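Local coordinates for TRNA threonylcarbamoyladenosine dehydratase (Escherichia coli, PDB 4D79), which catalyses the ATP-dependent dehydration of threonylcarbamoyladenosine at position 37 of tRNAs to its cyclic form, and can accept sulfur from the cysteine desulfurase CsdA in vitro, at residues E47-T52 / V251-A256; R92-Q95 / R101-V104; P134-I139 / E183-D188; V3-A8 / K23-F28. All blocks are in the same frame, centred on the assembly; numbering follows the deposited sequence.

How the contacts relate
From the N terminus, contact 4 closes first: the segment leading into helix 7-20 folds back on helix 22-29. Residues 47-52 then open contact 1, whose partner 251-256 comes only near the C terminus, so the long span between them holds both contact 2 and contact 3. These two close one after the other, and no pair crosses. Contact 2 sets helix 85-96 on edge strand 101-105; contact 3, on the other side of the chain's centre, joins helices 132-144 and 176-189. Contact 1 is the meeting point: Glu47 forms a salt bridge with Arg92 of contact 2, and Thr52 packs on Phe28 of contact 4.

Contact 1: E47-T52 / V251-A256; sequences EALART and VAVSHA
Val253 of helix 242-266 pushes its forked side chain against Ala48 and Leu49 of helix 42-51. From CB, which points at the neighbouring helix, the two methyls part. CG1 lies anti to the backbone N (chi1 170°) and meets Leu49 CD2 at 3.8 Å, with Ala48 CB next at 4.2 Å. CG2, on the other branch, lies 4.0 Å from Leu49 CG and also touches Ala48 CB. The valine fork therefore holds both of its neighbours, and Leu49, lying obliquely across it, reaches over with CD2 to touch both valine methyls. Cutting Val253 back to an alanine would probably open a gap between the two helices beside Ala48 and Leu49 and leave Leu49 CD2 freer to turn.

On another face of helix 42-51, Arg51 NE binds Glu47 OE2 at 2.8 Å; the oxygen lies in the guanidinium plane but is itself approached from above its carboxylate plane, 47° out. Arg92 is a second partner of this oxygen, while Arg51 NH1 donates to Thr70 O and Ala76 O of the second subunit. Thr52 OG1 returns a bond to Ala48 O, 2.7 Å away.

Ile126 of strand 124-127 touches both Leu49 and Val253, so the two helices share a layer on one side of the sheet. This is the Rossmann-like core of the HesA/MoeB/ThiF family, in which helix 42-51 follows strand 32-36 and a probable GxGxxG turn.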
loop_
_atom_site.group_PDB
_atom_site.type_symbol
_atom_site.label_atom_id
_atom_site.label_comp_id
_atom_site.label_asym_id
_atom_site.label_seq_id
_atom_site.Cartn_x
_atom_site.Cartn_y
_atom_site.Cartn_z
ATOM N N GLU B 47 -2.894 -4.090 8.465
ATOM C CA GLU B 47 -1.450 -3.905 8.500
ATOM C C GLU B 47 -1.094 -2.468 8.855
ATOM O O GLU B 47 -0.271 -2.210 9.738
ATOM C CB GLU B 47 -0.843 -4.292 7.144
ATOM C CG GLU B 47 0.670 -4.118 7.034
ATOM C CD GLU B 47 1.444 -5.324 7.516
ATOM O OE1 GLU B 47 0.789 -6.296 7.961
ATOM O OE2 GLU B 47 2.702 -5.311 7.411
ATOM N N ALA B 48 -1.711 -1.518 8.177
ATOM C CA ALA B 48 -1.379 -0.119 8.401
ATOM C C ALA B 48 -1.740 0.337 9.825
ATOM O O ALA B 48 -1.002 1.133 10.437
ATOM C CB ALA B 48 -2.099 0.733 7.370
ATOM N N LEU B 49 -2.868 -0.129 10.353
ATOM C CA LEU B 49 -3.238 0.210 11.735
ATOM C C LEU B 49 -2.195 -0.303 12.726
ATOM O O LEU B 49 -1.782 0.408 13.640
ATOM C CB LEU B 49 -4.590 -0.379 12.068
ATOM C CG LEU B 49 -5.776 0.188 11.333
ATOM C CD1 LEU B 49 -6.972 -0.736 11.576
ATOM C CD2 LEU B 49 -6.073 1.590 11.739
ATOM N N ALA B 50 -1.788 -1.557 12.567
ATOM C CA ALA B 50 -0.786 -2.123 13.439
ATOM C C ALA B 50 0.526 -1.335 13.375
ATOM O O ALA B 50 1.160 -1.071 14.415
ATOM C CB ALA B 50 -0.575 -3.592 13.070
ATOM N N ARG B 51 0.941 -0.944 12.163
ATOM C CA ARG B 51 2.207 -0.267 11.963
ATOM C C ARG B 51 2.143 1.213 12.297
ATOM O O ARG B 51 3.173 1.885 12.258
ATOM C CB ARG B 51 2.699 -0.456 10.525
ATOM C CG ARG B 51 3.087 -1.911 10.218
ATOM C CD ARG B 51 4.008 -2.026 9.002
ATOM N NE ARG B 51 4.305 -3.428 8.772
ATOM C CZ ARG B 51 5.194 -4.138 9.446
ATOM N NH1 ARG B 51 5.939 -3.580 10.379
ATOM N NH2 ARG B 51 5.345 -5.421 9.177
ATOM N N THR B 52 0.979 1.735 12.649
ATOM C CA THR B 52 0.864 3.110 13.104
ATOM C C THR B 52 0.520 3.184 14.592
ATOM O O THR B 52 0.056 4.219 15.074
ATOM C CB THR B 52 -0.141 3.866 12.237
ATOM O OG1 THR B 52 0.058 3.541 10.841
ATOM C CG2 THR B 52 0.013 5.344 12.365
ATOM N N VAL B 251 -5.515 4.585 2.275
ATOM C CA VAL B 251 -6.223 5.859 2.279
ATOM C C VAL B 251 -7.336 5.844 3.329
ATOM O O VAL B 251 -7.566 6.840 4.034
ATOM C CB VAL B 251 -6.762 6.175 0.879
ATOM C CG1 VAL B 251 -7.789 7.304 0.930
ATOM C CG2 VAL B 251 -5.623 6.517 -0.070
ATOM N N ALA B 252 -8.038 4.719 3.463
ATOM C CA ALA B 252 -9.049 4.613 4.518
ATOM C C ALA B 252 -8.447 4.839 5.915
ATOM O O ALA B 252 -9.029 5.555 6.733
ATOM C CB ALA B 252 -9.739 3.256 4.443
ATOM N N VAL B 253 -7.302 4.221 6.210
ATOM C CA VAL B 253 -6.665 4.387 7.532
ATOM C C VAL B 253 -6.225 5.826 7.750
ATOM O O VAL B 253 -6.534 6.435 8.785
ATOM C CB VAL B 253 -5.507 3.393 7.689
ATOM C CG1 VAL B 253 -4.659 3.650 8.881
ATOM C CG2 VAL B 253 -6.082 1.983 7.774
ATOM N N SER B 254 -5.566 6.420 6.755
ATOM C CA SER B 254 -5.106 7.796 6.883
ATOM C C SER B 254 -6.271 8.747 7.113
ATOM O O SER B 254 -6.160 9.694 7.907
ATOM C CB SER B 254 -4.336 8.232 5.650
ATOM O OG SER B 254 -3.024 7.666 5.605
ATOM N N HIS B 255 -7.389 8.510 6.422
ATOM C CA HIS B 255 -8.577 9.330 6.628
ATOM C C HIS B 255 -9.090 9.181 8.060
ATOM O O HIS B 255 -9.389 10.176 8.737
ATOM C CB HIS B 255 -9.650 8.926 5.620
ATOM C CG HIS B 255 -10.911 9.730 5.723
ATOM N ND1 HIS B 255 -11.049 10.983 5.165
ATOM C CD2 HIS B 255 -12.079 9.473 6.357
ATOM C CE1 HIS B 255 -12.262 11.441 5.402
ATOM N NE2 HIS B 255 -12.904 10.553 6.139
ATOM N N ALA B 256 -9.190 7.938 8.548
ATOM C CA ALA B 256 -9.689 7.695 9.902
ATOM C C ALA B 256 -8.785 8.350 10.940
ATOM O O ALA B 256 -9.260 9.009 11.879
ATOM C CB ALA B 256 -9.790 6.183 10.153
#

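Contact 2: R92-Q95 / R101-V104; sequences RIRQ and RVTV
Ile93 and Val102 meet methyl to methyl, and tightly: Ile93 CG2 stands 3.5 Å from Val102 CG2, closer than carbons usually pack. With chi1 at -71°, Ile93 turns CG1 beside its backbone N and holds CG2 anti to that N, which is the branch that reaches the strand. Val102 answers with the methyl beside its own N, while its CG1 lies anti. The two side chains cross obliquely, and Ile93 CB adds a looser touch at 4.1 Å to Val102 CG2.

Arg94 takes another route. Its CG also sits beside the backbone N, but from CG to NE the chain runs extended along the flank of the contact, bringing the guanidinium edge to the strand. NH2 comes within 3.8 Å of Val102 O, near the guanidinium plane yet too far to count as a bond. A water joins the groups instead: it accepts from Val102 N at 3.0 Å and, weakly, from Arg94 NE at 3.5 Å. NH1 turns to Glu87 and Glu91 of its own helix in long, weak ion pairs.

Strand 101-105 is an outermost strand within this chain; Arg101 and Thr103 make backbone bonds to strand 56-60 and to Gly55 just before it, and Val102 N is served by the water. The chemistry is thus split: a tight aliphatic pair seats the helix of this beta-alpha-beta crossover, and a wet, weakly held arginine borders it, implying that the polar side is held only loosely, through water and long ion pairs.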
loop_
_atom_site.group_PDB
_atom_site.type_symbol
_atom_site.label_atom_id
_atom_site.label_comp_id
_atom_site.label_asym_id
_atom_site.label_seq_id
_atom_site.Cartn_x
_atom_site.Cartn_y
_atom_site.Cartn_z
ATOM N N ARG B 92 -0.040 -12.111 12.519
ATOM C CA ARG B 92 0.893 -11.156 11.948
ATOM C C ARG B 92 0.935 -9.867 12.759
ATOM O O ARG B 92 2.021 -9.319 13.005
ATOM C CB ARG B 92 0.505 -10.869 10.508
ATOM C CG ARG B 92 1.498 -9.995 9.816
ATOM C CD ARG B 92 1.182 -9.847 8.323
ATOM N NE ARG B 92 1.937 -8.730 7.807
ATOM C CZ ARG B 92 3.213 -8.804 7.442
ATOM N NH1 ARG B 92 3.864 -9.969 7.496
ATOM N NH2 ARG B 92 3.832 -7.706 7.044
ATOM N N ILE B 93 -0.232 -9.356 13.168
ATOM C CA ILE B 93 -0.268 -8.118 13.946
ATOM C C ILE B 93 0.487 -8.293 15.258
ATOM O O ILE B 93 1.195 -7.378 15.706
ATOM C CB ILE B 93 -1.723 -7.662 14.166
ATOM C CG1 ILE B 93 -2.286 -7.171 12.825
ATOM C CG2 ILE B 93 -1.780 -6.579 15.241
ATOM C CD1 ILE B 93 -3.756 -6.909 12.835
ATOM N N ARG B 94 0.391 -9.482 15.866
ATOM C CA ARG B 94 1.108 -9.765 17.113
ATOM C C ARG B 94 2.620 -9.797 16.903
ATOM O O ARG B 94 3.381 -9.564 17.852
ATOM C CB ARG B 94 0.626 -11.096 17.706
ATOM C CG ARG B 94 -0.857 -11.053 18.132
ATOM C CD ARG B 94 -1.356 -12.316 18.808
ATOM N NE ARG B 94 -2.819 -12.279 18.941
ATOM C CZ ARG B 94 -3.672 -13.101 18.335
ATOM N NH1 ARG B 94 -3.226 -14.071 17.548
ATOM N NH2 ARG B 94 -4.984 -12.961 18.533
ATOM N N GLN B 95 3.074 -10.108 15.680
ATOM C CA GLN B 95 4.491 -10.019 15.333
ATOM C C GLN B 95 4.920 -8.586 15.071
ATOM O O GLN B 95 6.076 -8.229 15.334
ATOM C CB GLN B 95 4.785 -10.890 14.103
ATOM C CG GLN B 95 4.893 -12.339 14.472
ATOM C CD GLN B 95 6.290 -12.654 14.996
ATOM O OE1 GLN B 95 7.309 -12.265 14.397
ATOM N NE2 GLN B 95 6.347 -13.312 16.128
ATOM N N ARG B 101 -3.599 -5.219 21.360
ATOM C CA ARG B 101 -4.681 -6.126 21.766
ATOM C C ARG B 101 -5.535 -6.451 20.543
ATOM O O ARG B 101 -6.281 -5.604 20.053
ATOM C CB ARG B 101 -5.513 -5.518 22.894
ATOM C CG ARG B 101 -6.745 -6.311 23.287
ATOM C CD ARG B 101 -7.331 -5.803 24.628
ATOM N NE ARG B 101 -7.838 -4.433 24.525
ATOM C CZ ARG B 101 -9.024 -4.096 24.025
ATOM N NH1 ARG B 101 -9.850 -5.024 23.561
ATOM N NH2 ARG B 101 -9.384 -2.821 23.981
ATOM N N VAL B 102 -5.421 -7.671 20.045
ATOM C CA VAL B 102 -6.064 -8.080 18.808
ATOM C C VAL B 102 -7.225 -9.013 19.114
ATOM O O VAL B 102 -7.051 -10.025 19.792
ATOM C CB VAL B 102 -5.084 -8.777 17.861
ATOM C CG1 VAL B 102 -5.778 -9.030 16.545
ATOM C CG2 VAL B 102 -3.855 -7.933 17.670
ATOM N N THR B 103 -8.382 -8.708 18.558
ATOM C CA THR B 103 -9.571 -9.544 18.731
ATOM C C THR B 103 -9.984 -10.052 17.361
ATOM O O THR B 103 -10.020 -9.285 16.393
ATOM C CB THR B 103 -10.707 -8.755 19.376
ATOM O OG1 THR B 103 -10.257 -8.219 20.625
ATOM C CG2 THR B 103 -11.989 -9.650 19.571
ATOM N N VAL B 104 -10.262 -11.352 17.277
ATOM C CA VAL B 104 -10.766 -11.980 16.061
ATOM C C VAL B 104 -12.225 -12.304 16.287
ATOM O O VAL B 104 -12.566 -12.950 17.278
ATOM C CB VAL B 104 -9.973 -13.256 15.717
ATOM C CG1 VAL B 104 -10.650 -14.063 14.631
ATOM C CG2 VAL B 104 -8.547 -12.879 15.326
HETATM O O HOH W 1 -3.652 -9.767 21.232
#

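Contact 3: P134-I139 / E183-D188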
loop_
_atom_site.group_PDB
_atom_site.type_symbol
_atom_site.label_atom_id
_atom_site.label_comp_id
_atom_site.label_asym_id
_atom_site.label_seq_id
_atom_site.Cartn_x
_atom_site.Cartn_y
_atom_site.Cartn_z
ATOM N N PRO B 134 -24.400 -7.359 3.655
ATOM C CA PRO B 134 -23.828 -6.996 4.959
ATOM C C PRO B 134 -23.203 -5.603 4.986
ATOM O O PRO B 134 -23.182 -4.956 6.041
ATOM C CB PRO B 134 -22.776 -8.088 5.167
ATOM C CG PRO B 134 -22.388 -8.497 3.743
ATOM C CD PRO B 134 -23.634 -8.425 2.983
ATOM N N LYS B 135 -22.656 -5.145 3.863
ATOM C CA LYS B 135 -22.079 -3.809 3.791
ATOM C C LYS B 135 -23.125 -2.757 4.123
ATOM O O LYS B 135 -22.875 -1.850 4.924
ATOM C CB LYS B 135 -21.504 -3.579 2.390
ATOM C CG LYS B 135 -20.529 -2.438 2.274
ATOM C CD LYS B 135 -19.851 -2.498 0.905
ATOM C CE LYS B 135 -18.785 -1.436 0.754
ATOM N NZ LYS B 135 -17.550 -1.729 1.536
ATOM N N ALA B 136 -24.302 -2.860 3.501
ATOM C CA ALA B 136 -25.391 -1.933 3.779
ATOM C C ALA B 136 -25.801 -1.986 5.251
ATOM O O ALA B 136 -25.961 -0.946 5.886
ATOM C CB ALA B 136 -26.577 -2.251 2.874
ATOM N N ALA B 137 -25.904 -3.186 5.817
ATOM C CA ALA B 137 -26.289 -3.330 7.215
ATOM C C ALA B 137 -25.256 -2.687 8.146
ATOM O O ALA B 137 -25.617 -2.027 9.130
ATOM C CB ALA B 137 -26.455 -4.812 7.539
ATOM N N LEU B 138 -23.962 -2.864 7.850
ATOM C CA LEU B 138 -22.938 -2.244 8.678
ATOM C C LEU B 138 -23.014 -0.726 8.567
ATOM O O LEU B 138 -23.001 -0.014 9.576
ATOM C CB LEU B 138 -21.537 -2.745 8.275
ATOM C CG LEU B 138 -20.342 -2.167 9.050
ATOM C CD1 LEU B 138 -20.448 -2.588 10.505
ATOM C CD2 LEU B 138 -19.021 -2.628 8.453
ATOM N N ILE B 139 -23.113 -0.212 7.339
ATOM C CA ILE B 139 -23.102 1.236 7.133
ATOM C C ILE B 139 -24.307 1.889 7.782
ATOM O O ILE B 139 -24.178 2.926 8.446
ATOM C CB ILE B 139 -23.016 1.555 5.631
ATOM C CG1 ILE B 139 -21.612 1.202 5.134
ATOM C CG2 ILE B 139 -23.338 3.042 5.326
ATOM C CD1 ILE B 139 -21.540 1.188 3.673
ATOM N N GLU B 183 -28.223 1.849 -3.474
ATOM C CA GLU B 183 -29.568 1.358 -3.752
ATOM C C GLU B 183 -30.093 0.495 -2.610
ATOM O O GLU B 183 -31.270 0.609 -2.231
ATOM C CB GLU B 183 -29.567 0.591 -5.081
ATOM C CG GLU B 183 -29.197 1.450 -6.299
ATOM C CD GLU B 183 -29.809 2.845 -6.259
ATOM O OE1 GLU B 183 -31.036 2.967 -6.473
ATOM O OE2 GLU B 183 -29.063 3.820 -6.007
ATOM N N ARG B 184 -29.240 -0.364 -2.032
ATOM C CA ARG B 184 -29.698 -1.209 -0.931
ATOM C C ARG B 184 -29.930 -0.395 0.335
ATOM O O ARG B 184 -30.847 -0.690 1.117
ATOM C CB ARG B 184 -28.707 -2.336 -0.645
ATOM C CG ARG B 184 -29.287 -3.402 0.269
ATOM C CD ARG B 184 -30.361 -4.197 -0.475
ATOM N NE ARG B 184 -29.807 -5.132 -1.448
ATOM C CZ ARG B 184 -29.515 -6.400 -1.164
ATOM N NH1 ARG B 184 -29.783 -6.887 0.041
ATOM N NH2 ARG B 184 -29.007 -7.199 -2.095
ATOM N N LEU B 185 -29.092 0.608 0.578
ATOM C CA LEU B 185 -29.307 1.451 1.746
ATOM C C LEU B 185 -30.679 2.101 1.702
ATOM O O LEU B 185 -31.360 2.204 2.727
ATOM C CB LEU B 185 -28.227 2.525 1.842
ATOM C CG LEU B 185 -26.870 2.075 2.376
ATOM C CD1 LEU B 185 -25.787 3.130 2.148
ATOM C CD2 LEU B 185 -26.985 1.734 3.861
ATOM N N LYS B 186 -31.096 2.541 0.527
ATOM C CA LYS B 186 -32.385 3.196 0.401
ATOM C C LYS B 186 -33.521 2.194 0.595
ATOM O O LYS B 186 -34.382 2.383 1.458
ATOM C CB LYS B 186 -32.465 3.903 -0.952
ATOM C CG LYS B 186 -33.824 4.535 -1.272
ATOM C CD LYS B 186 -33.760 5.351 -2.565
ATOM C CE LYS B 186 -35.138 5.817 -3.029
ATOM N NZ LYS B 186 -35.059 6.776 -4.178
ATOM N N SER B 187 -33.500 1.088 -0.150
ATOM C CA SER B 187 -34.633 0.168 -0.157
ATOM C C SER B 187 -34.752 -0.592 1.159
ATOM O O SER B 187 -35.866 -0.812 1.645
ATOM C CB SER B 187 -34.522 -0.793 -1.344
ATOM O OG SER B 187 -33.372 -1.617 -1.234
ATOM N N ASP B 188 -33.628 -0.999 1.757
ATOM C CA ASP B 188 -33.658 -1.875 2.928
ATOM C C ASP B 188 -33.551 -1.152 4.267
ATOM O O ASP B 188 -33.863 -1.763 5.294
ATOM C CB ASP B 188 -32.521 -2.905 2.870
ATOM C CG ASP B 188 -32.788 -4.007 1.879
ATOM O OD1 ASP B 188 -33.541 -3.753 0.922
ATOM O OD2 ASP B 188 -32.250 -5.120 2.052
#
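Leu185 and Ile139 stand at about a right angle to each other across the groove between helices 132-144 and 176-189. Leu185 leaves its backbone to one side of the partner helix, but with CG beside the backbone N (chi1 -78°) its two methyls swing over to it. CD1 meets Ile139 CG2 at 4.0 Å; CD2 drops onto the backbone of the other helix, 3.5 Å from Ala136 O, and lies 4.1 Å from Ala136 CB. The leucine fork thus straddles one turn of helix, between the methyl of an alanine and the branch of an isoleucine one turn later. That Ile139 branch, CG2, points at Leu185 because it is anti to the backbone N.

The backbones come nearest at Ala136, its CA 5.6 Å from Leu185 CA, where a side chain of one methyl is consistent with the close approach. That methyl also carries the aliphatic start of Arg184: CG lies 3.9 Å from Ala136 CB. Beyond CG the arginine bends at chi2 and chi3 and carries its guanidinium out to the margin, where NH1 faces Asp188 OD2 in a long salt bridge; Val132 and Arg133 of helix 132-144 also touch this side chain. The side-chain pairs across the interface are carbon on carbon, and no hydrogen bond crosses it.

The axes of the two short segments pass 9.2 Å apart, crossing at -68°. Helix 132-144 is the inner of the pair: Leu138 and Ile139 rest on Asp127 of strand 124-127, Lys135 forms a salt bridge with the same aspartate, and Pro134 touches the bound ATP. Helix 176-189 packs outside it, adding Leu181 against Ala136 and Ile139.

Contact 4: V3-A8 / K23-F28; sequences VVISDA and KALQLF
Val3 and Ile5 lay the N-terminal arm across helix 22-29 just before the chain enters helix 7-20, where Ser6 is the N-cap and its OG takes the Trp9 amide; the result is an N-terminal arm packed on the second of two consecutive helices, its end marked by a helix N-cap.

Hydrogen bonding falls to Gln26. Its CG is anti to the backbone N (chi1 -177°), and a bend at chi2 brings the amide up alongside the arm. NE2 donates to Val3 O at 3.0 Å, with an N-H...O angle of 153°; the donor lies in the carbonyl plane of Val3. The same NE2 has a weak second bond to Asp30, which also accepts from Val3 N. The other end of the amide is occupied too: a water donates to Gln26 OE1 at 2.7 Å and accepts from Ile5 N at 2.8 Å, so both ends of one amide grip the arm, one directly and one through water. A leucine in place of Gln26 would probably leave Val3 O without its donor and the bridging water without its acceptor, so that this part of the arm is held less firmly.

Apolar contact belongs to Ile5, whose side chain runs past Gln26 in the opposite direction and ends in the angle between that residue and Leu25. Leu25, packed on Phe13 of helix 7-20, forms the far wall. Ile5 CD1 is the atom wedged there, 3.9 Å from Leu25 CD2 and 3.9 Å from Gln26 CA.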
loop_
_atom_site.group_PDB
_atom_site.type_symbol
_atom_site.label_atom_id
_atom_site.label_comp_id
_atom_site.label_asym_id
_atom_site.label_seq_id
_atom_site.Cartn_x
_atom_site.Cartn_y
_atom_site.Cartn_z
ATOM N N VAL B 3 -3.801 2.619 27.415
ATOM C CA VAL B 3 -2.586 1.848 27.212
ATOM C C VAL B 3 -1.405 2.672 27.711
ATOM O O VAL B 3 -1.271 3.850 27.353
ATOM C CB VAL B 3 -2.454 1.461 25.721
ATOM C CG1 VAL B 3 -1.106 0.824 25.430
ATOM C CG2 VAL B 3 -3.567 0.498 25.357
ATOM N N VAL B 4 -0.554 2.059 28.527
ATOM C CA VAL B 4 0.688 2.681 28.968
ATOM C C VAL B 4 1.738 2.358 27.897
ATOM O O VAL B 4 2.048 1.193 27.648
ATOM C CB VAL B 4 1.117 2.163 30.353
ATOM C CG1 VAL B 4 2.506 2.725 30.724
ATOM C CG2 VAL B 4 0.100 2.547 31.408
ATOM N N ILE B 5 2.317 3.386 27.287
ATOM C CA ILE B 5 3.258 3.184 26.181
ATOM C C ILE B 5 4.614 2.778 26.754
ATOM O O ILE B 5 5.167 3.470 27.611
ATOM C CB ILE B 5 3.350 4.455 25.315
ATOM C CG1 ILE B 5 2.061 4.592 24.526
ATOM C CG2 ILE B 5 4.574 4.439 24.343
ATOM C CD1 ILE B 5 1.875 5.888 23.797
ATOM N N SER B 6 5.084 1.589 26.375
ATOM C CA SER B 6 6.360 1.050 26.832
ATOM C C SER B 6 7.555 1.632 26.055
ATOM O O SER B 6 7.430 2.264 24.994
ATOM C CB SER B 6 6.382 -0.468 26.705
ATOM O OG SER B 6 6.419 -0.845 25.327
ATOM N N ASP B 7 8.748 1.359 26.580
ATOM C CA ASP B 7 9.946 1.742 25.846
ATOM C C ASP B 7 10.021 0.996 24.528
ATOM O O ASP B 7 10.397 1.579 23.515
ATOM C CB ASP B 7 11.203 1.459 26.672
ATOM C CG ASP B 7 11.439 2.489 27.788
ATOM O OD1 ASP B 7 10.868 3.603 27.765
ATOM O OD2 ASP B 7 12.252 2.183 28.680
ATOM N N ALA B 8 9.616 -0.275 24.512
ATOM C CA ALA B 8 9.579 -1.034 23.260
ATOM C C ALA B 8 8.613 -0.427 22.245
ATOM O O ALA B 8 8.920 -0.366 21.052
ATOM C CB ALA B 8 9.218 -2.485 23.538
ATOM N N LYS B 23 0.901 13.601 21.258
ATOM C CA LYS B 23 -0.487 13.407 21.671
ATOM C C LYS B 23 -1.153 12.355 20.803
ATOM O O LYS B 23 -1.888 11.491 21.298
ATOM C CB LYS B 23 -1.225 14.741 21.610
ATOM C CG LYS B 23 -2.606 14.720 22.257
ATOM C CD LYS B 23 -3.132 16.137 22.463
ATOM C CE LYS B 23 -4.440 16.155 23.247
ATOM N NZ LYS B 23 -5.580 15.589 22.469
ATOM N N ALA B 24 -0.882 12.399 19.495
ATOM C CA ALA B 24 -1.410 11.403 18.591
ATOM C C ALA B 24 -0.907 10.003 18.938
ATOM O O ALA B 24 -1.651 9.027 18.801
ATOM C CB ALA B 24 -1.039 11.774 17.164
ATOM N N LEU B 25 0.369 9.861 19.304
ATOM C CA LEU B 25 0.857 8.522 19.630
ATOM C C LEU B 25 0.003 7.892 20.732
ATOM O O LEU B 25 -0.334 6.705 20.677
ATOM C CB LEU B 25 2.325 8.571 20.048
ATOM C CG LEU B 25 2.995 7.200 20.234
ATOM C CD1 LEU B 25 3.288 6.523 18.884
ATOM C CD2 LEU B 25 4.299 7.324 21.053
ATOM N N GLN B 26 -0.314 8.661 21.753
ATOM C CA GLN B 26 -1.143 8.145 22.837
ATOM C C GLN B 26 -2.587 7.940 22.381
ATOM O O GLN B 26 -3.227 6.951 22.758
ATOM C CB GLN B 26 -1.080 9.079 24.051
ATOM C CG GLN B 26 -1.875 8.557 25.224
ATOM C CD GLN B 26 -1.268 7.353 25.879
ATOM O OE1 GLN B 26 -0.238 7.437 26.566
ATOM N NE2 GLN B 26 -1.841 6.206 25.603
ATOM N N LEU B 27 -3.112 8.854 21.561
ATOM C CA LEU B 27 -4.462 8.675 21.021
ATOM C C LEU B 27 -4.574 7.355 20.272
ATOM O O LEU B 27 -5.560 6.630 20.419
ATOM C CB LEU B 27 -4.813 9.835 20.079
ATOM C CG LEU B 27 -6.197 9.823 19.428
ATOM C CD1 LEU B 27 -7.295 10.081 20.480
ATOM C CD2 LEU B 27 -6.242 10.869 18.324
ATOM N N PHE B 28 -3.584 7.067 19.408
ATOM C CA PHE B 28 -3.573 5.823 18.659
ATOM C C PHE B 28 -3.451 4.619 19.591
ATOM O O PHE B 28 -4.136 3.591 19.397
ATOM C CB PHE B 28 -2.433 5.810 17.619
ATOM C CG PHE B 28 -2.500 6.918 16.568
ATOM C CD1 PHE B 28 -3.638 7.677 16.372
ATOM C CD2 PHE B 28 -1.378 7.184 15.754
ATOM C CE1 PHE B 28 -3.664 8.685 15.387
ATOM C CE2 PHE B 28 -1.421 8.186 14.780
ATOM C CZ PHE B 28 -2.564 8.930 14.605
HETATM O O HOH W 2 1.506 5.988 28.088
#